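Local coordinates for Sn-glycerol-3-phosphate ABC transporter substrate-binding protein UspB (Mycobacterium tuberculosis, PDB 4MFI) that serves as the substrate-binding subunit of an ABC transporter, with specificity for glycerophosphocholine, which it probably delivers to the membrane components for import, at residues A[172-175]-A[179-182]; A[212-217]-A[235-240]. All blocks are in the same frame, centred on the assembly; numbering follows the deposited sequence.

Interaction 1 of 2, residues A[172-175]-A[179-182]; sequences RGPQ and EFDE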
loop_
_atom_site.group_PDB
_atom_site.type_symbol
_atom_site.label_atom_id
_atom_site.label_comp_id
_atom_site.label_asym_id
_atom_site.label_seq_id
_atom_site.Cartn_x
_atom_site.Cartn_y
_atom_site.Cartn_z
ATOM N N ARG A 172 3.416 -5.023 -23.824
ATOM C CA ARG A 172 4.048 -4.971 -22.509
ATOM C C ARG A 172 3.868 -3.575 -21.944
ATOM O O ARG A 172 3.590 -2.626 -22.681
ATOM C CB ARG A 172 5.547 -5.278 -22.618
ATOM C CG ARG A 172 6.293 -4.363 -23.586
ATOM C CD ARG A 172 7.784 -4.421 -23.310
ATOM N NE ARG A 172 8.587 -3.684 -24.281
ATOM C CZ ARG A 172 8.856 -2.381 -24.198
ATOM N NH1 ARG A 172 8.344 -1.656 -23.209
ATOM N NH2 ARG A 172 9.615 -1.799 -25.118
ATOM N N GLY A 173 4.045 -3.438 -20.637
ATOM C CA GLY A 173 4.133 -2.117 -20.063
ATOM C C GLY A 173 5.441 -1.462 -20.469
ATOM O O GLY A 173 6.343 -2.112 -21.020
ATOM N N PRO A 174 5.561 -0.156 -20.204
ATOM C CA PRO A 174 6.796 0.564 -20.528
ATOM C C PRO A 174 7.988 0.111 -19.678
ATOM O O PRO A 174 7.831 -0.244 -18.498
ATOM C CB PRO A 174 6.435 2.022 -20.229
ATOM C CG PRO A 174 5.344 1.930 -19.177
ATOM C CD PRO A 174 4.562 0.698 -19.532
ATOM N N GLN A 175 9.174 0.123 -20.286
ATOM C CA GLN A 175 10.424 -0.241 -19.623
ATOM C C GLN A 175 10.927 0.872 -18.719
ATOM O O GLN A 175 11.658 0.627 -17.757
ATOM C CB GLN A 175 11.495 -0.523 -20.683
ATOM C CG GLN A 175 11.375 -1.871 -21.381
ATOM C CD GLN A 175 11.869 -3.009 -20.515
ATOM O OE1 GLN A 175 12.355 -2.794 -19.400
ATOM N NE2 GLN A 175 11.755 -4.224 -21.022
ATOM N N GLU A 179 10.259 6.105 -21.646
ATOM C CA GLU A 179 9.692 5.409 -22.801
ATOM C C GLU A 179 8.183 5.626 -22.863
ATOM O O GLU A 179 7.629 5.892 -23.933
ATOM C CB GLU A 179 9.992 3.909 -22.769
ATOM C CG GLU A 179 9.512 3.189 -24.040
ATOM C CD GLU A 179 9.582 1.675 -23.960
ATOM O OE1 GLU A 179 9.279 1.102 -22.890
ATOM O OE2 GLU A 179 9.937 1.045 -24.985
ATOM N N PHE A 180 7.511 5.519 -21.718
ATOM C CA PHE A 180 6.076 5.729 -21.709
ATOM C C PHE A 180 5.725 7.132 -22.185
ATOM O O PHE A 180 4.764 7.325 -22.929
ATOM C CB PHE A 180 5.449 5.487 -20.341
ATOM C CG PHE A 180 3.963 5.628 -20.380
ATOM C CD1 PHE A 180 3.215 4.743 -21.140
ATOM C CD2 PHE A 180 3.315 6.680 -19.740
ATOM C CE1 PHE A 180 1.838 4.874 -21.257
ATOM C CE2 PHE A 180 1.927 6.812 -19.838
ATOM C CZ PHE A 180 1.192 5.907 -20.604
ATOM N N ASP A 181 6.505 8.110 -21.749
ATOM C CA ASP A 181 6.268 9.491 -22.141
ATOM C C ASP A 181 6.410 9.674 -23.657
ATOM O O ASP A 181 5.704 10.487 -24.270
ATOM C CB ASP A 181 7.217 10.406 -21.371
ATOM C CG ASP A 181 7.021 11.858 -21.712
ATOM O OD1 ASP A 181 6.016 12.436 -21.249
ATOM O OD2 ASP A 181 7.870 12.417 -22.443
ATOM N N GLU A 182 7.293 8.895 -24.269
ATOM C CA GLU A 182 7.414 8.886 -25.719
ATOM C C GLU A 182 6.173 8.261 -26.373
ATOM O O GLU A 182 5.683 8.768 -27.386
ATOM C CB GLU A 182 8.693 8.145 -26.126
ATOM C CG GLU A 182 9.073 8.280 -27.578
ATOM C CD GLU A 182 9.419 9.697 -27.962
ATOM O OE1 GLU A 182 9.102 10.086 -29.106
ATOM O OE2 GLU A 182 10.010 10.418 -27.128
#

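Interaction 2 of 2, residues A[212-217]-A[235-240]; sequences GPNWAF and IAAGNF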
loop_
_atom_site.group_PDB
_atom_site.type_symbol
_atom_site.label_atom_id
_atom_site.label_comp_id
_atom_site.label_asym_id
_atom_site.label_seq_id
_atom_site.Cartn_x
_atom_site.Cartn_y
_atom_site.Cartn_z
ATOM N N GLY A 212 6.352 5.931 -7.073
ATOM C CA GLY A 212 7.108 5.076 -7.967
ATOM C C GLY A 212 7.869 5.831 -9.041
ATOM O O GLY A 212 9.095 5.705 -9.123
ATOM N N PRO A 213 7.161 6.596 -9.889
ATOM C CA PRO A 213 7.890 7.363 -10.901
ATOM C C PRO A 213 8.886 8.330 -10.292
ATOM O O PRO A 213 9.960 8.495 -10.859
ATOM C CB PRO A 213 6.785 8.108 -11.671
ATOM C CG PRO A 213 5.532 7.870 -10.923
ATOM C CD PRO A 213 5.712 6.596 -10.156
ATOM N N ASN A 214 8.564 8.928 -9.150
ATOM C CA ASN A 214 9.519 9.795 -8.483
ATOM C C ASN A 214 10.825 9.034 -8.205
ATOM O O ASN A 214 11.908 9.460 -8.622
ATOM C CB ASN A 214 8.879 10.330 -7.194
ATOM C CG ASN A 214 9.612 11.517 -6.608
ATOM O OD1 ASN A 214 10.355 12.231 -7.292
ATOM N ND2 ASN A 214 9.380 11.749 -5.323
ATOM N N TRP A 215 10.722 7.887 -7.541
ATOM C CA TRP A 215 11.888 7.042 -7.291
ATOM C C TRP A 215 12.609 6.627 -8.583
ATOM O O TRP A 215 13.842 6.586 -8.625
ATOM C CB TRP A 215 11.470 5.780 -6.543
ATOM C CG TRP A 215 11.059 5.987 -5.114
ATOM C CD1 TRP A 215 11.448 6.995 -4.266
ATOM C CD2 TRP A 215 10.186 5.142 -4.363
ATOM N NE1 TRP A 215 10.863 6.816 -3.030
ATOM C CE2 TRP A 215 10.089 5.682 -3.065
ATOM C CE3 TRP A 215 9.476 3.971 -4.665
ATOM C CZ2 TRP A 215 9.307 5.094 -2.074
ATOM C CZ3 TRP A 215 8.704 3.389 -3.681
ATOM C CH2 TRP A 215 8.630 3.946 -2.400
ATOM N N ALA A 216 11.842 6.286 -9.619
ATOM C CA ALA A 216 12.422 5.837 -10.881
ATOM C C ALA A 216 13.309 6.907 -11.514
ATOM O O ALA A 216 14.281 6.596 -12.214
ATOM C CB ALA A 216 11.320 5.419 -11.849
ATOM N N PHE A 217 12.969 8.166 -11.254
ATOM C CA PHE A 217 13.712 9.309 -11.780
ATOM C C PHE A 217 14.779 9.809 -10.803
ATOM O O PHE A 217 15.444 10.811 -11.069
ATOM C CB PHE A 217 12.743 10.442 -12.149
ATOM C CG PHE A 217 12.086 10.273 -13.497
ATOM C CD1 PHE A 217 12.859 10.243 -14.653
ATOM C CD2 PHE A 217 10.701 10.174 -13.617
ATOM C CE1 PHE A 217 12.269 10.111 -15.905
ATOM C CE2 PHE A 217 10.097 10.041 -14.876
ATOM C CZ PHE A 217 10.884 10.008 -16.018
ATOM N N ILE A 235 12.075 17.548 -8.318
ATOM C CA ILE A 235 11.434 18.570 -9.138
ATOM C C ILE A 235 11.307 18.096 -10.594
ATOM O O ILE A 235 10.279 18.314 -11.239
ATOM C CB ILE A 235 12.174 19.921 -9.032
ATOM C CG1 ILE A 235 11.976 20.501 -7.624
ATOM C CG2 ILE A 235 11.677 20.899 -10.099
ATOM C CD1 ILE A 235 12.736 21.753 -7.362
ATOM N N ALA A 236 12.331 17.415 -11.102
ATOM C CA ALA A 236 12.277 16.875 -12.458
ATOM C C ALA A 236 11.160 15.841 -12.620
ATOM O O ALA A 236 10.443 15.853 -13.625
ATOM C CB ALA A 236 13.619 16.289 -12.854
ATOM N N ALA A 237 11.010 14.948 -11.640
ATOM C CA ALA A 237 9.906 13.988 -11.660
ATOM C C ALA A 237 8.558 14.707 -11.616
ATOM O O ALA A 237 7.618 14.331 -12.324
ATOM C CB ALA A 237 10.030 13.002 -10.510
ATOM N N GLY A 238 8.467 15.753 -10.798
ATOM C CA GLY A 238 7.262 16.572 -10.752
ATOM C C GLY A 238 6.930 17.178 -12.106
ATOM O O GLY A 238 5.764 17.219 -12.517
ATOM N N ASN A 239 7.956 17.646 -12.812
ATOM C CA ASN A 239 7.753 18.206 -14.142
ATOM C C ASN A 239 7.403 17.162 -15.193
ATOM O O ASN A 239 6.650 17.450 -16.110
ATOM C CB ASN A 239 8.952 19.056 -14.565
ATOM C CG ASN A 239 8.927 20.429 -13.926
ATOM O OD1 ASN A 239 9.847 20.819 -13.214
ATOM N ND2 ASN A 239 7.852 21.165 -14.168
ATOM N N PHE A 240 7.913 15.943 -15.044
ATOM C CA PHE A 240 7.491 14.838 -15.907
ATOM C C PHE A 240 5.974 14.656 -15.805
ATOM O O PHE A 240 5.263 14.563 -16.810
ATOM C CB PHE A 240 8.209 13.548 -15.499
ATOM C CG PHE A 240 7.626 12.313 -16.101
ATOM C CD1 PHE A 240 8.018 11.903 -17.370
ATOM C CD2 PHE A 240 6.705 11.543 -15.403
ATOM C CE1 PHE A 240 7.498 10.755 -17.938
ATOM C CE2 PHE A 240 6.164 10.387 -15.985
ATOM C CZ PHE A 240 6.568 10.001 -17.247
#

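Interaction 1 of 2, residues A[172-175]-A[179-182]
Glu179, in the first turn of helix 177-191, reaches back to residues 172-175 and meets Arg172 there in a two-pronged salt bridge. Its CB bond already points at the loop. CG lies anti to the backbone N (chi1 -175°), and the chain stays extended beyond it, which carries the carboxylate past the start of the helix. CD arrives at the edge of the Arg172 guanidinium, in its plane. The two flat groups are only 22° apart, as expected of an end-on pairing. Glu179 OE2 takes the NH2 hydrogen of Arg172 on its syn lone pair, with NH2 to OE2 2.9 Å and an N-H...O angle of 172°. Glu179 OE1 receives NH1 of Arg172, also at 2.9 Å, on the syn side but somewhat out of the carboxylate plane. A second donor to Glu179 OE1 is the backbone N of Gln175, 2.8 Å away and nearly in line with the C-O bond. Arg172 is tied to its own loop as well, since Arg172 NH1 bonds to Gly173 O at 3.0 Å. This helps to fix the rotation of the guanidinium, while Gln175 CG lies over one of its faces. One first-turn carboxylate thus holds both a side chain and the backbone just before its helix, and Ser176 OG, bonded to Glu179 N, is a second tie at this helix start. An apolar contact lies beside this network, where Pro174 CB packs 3.6 Å from Phe180 CB. Within this lobe of the periplasmic-binding-protein fold, the loop joins helix 161-166 to helix 177-191, and Arg172 O accepts a bond from Trp164 NE1. The buried Phe180 ring forms edge-to-face pairs with Phe157 of strand 144-160 and His198 of strand 198-201.

Interaction 2 of 2, residues A[212-217]-A[235-240]
The ring of Phe240 carries Phe217 over one face: Phe217 CE2 stands 3.5 Å above the Phe240 ring plane, displaced toward the rim. The Phe217 ring is turned obliquely, with 52° between the planes and 4.9 Å between the centroids, so the pair is neither a parallel stack nor a T-shape. This is helix-to-helix packing in an alpha/beta lobe of a periplasmic-binding-protein fold, where the end of helix 211-216 meets helix 232-245. Phe217 follows the last helical residue, and its backbone N still bonds to Pro213 O. Phe240 has its CG anti to the backbone N (chi1 167°), which takes its ring out to the one from Phe217; CE2 and CZ of Phe217 do the touching, with CE2 3.6 Å from Phe240 CG. Trp177 and Ser178 of helix 177-191 pack on Phe217, and Trp200 of strand 198-201 on Phe240. One turn before Phe240, Ala237 fills the closest approach of the backbones, its CA 5.3 Å from Asn214 CA. The Ala237 methyl lies 4.1 Å from Phe217 CB. The same methyl also meets Asn214 OD1, a buried oxygen without a hydrogen-bond partner in the model, 3.3 Å from Ala237 CB.

Overall arrangement
Both interactions are partly buried and lie on the same side of the chain's centre, about 15 Å apart between centres, yet they differ in chemistry. Interaction 1 is local, linking a helix to the loop just before it; its charged residues are partly exposed and its apolar pair buried. Interaction 2 joins two separate helices, through segments 18 residues apart at their closest ends, by largely apolar and aromatic surfaces. There the order reverses: Asn214 and Ala237 are buried, the two phenylalanines partly exposed. Helix 177-191 connects the contacts, with Asp181 CB 3.5 Å from Phe240 CE1, while Lys248 and Tyr250 engage the Asp181 carboxylate. Strand 198-201 supplies packing partners to both.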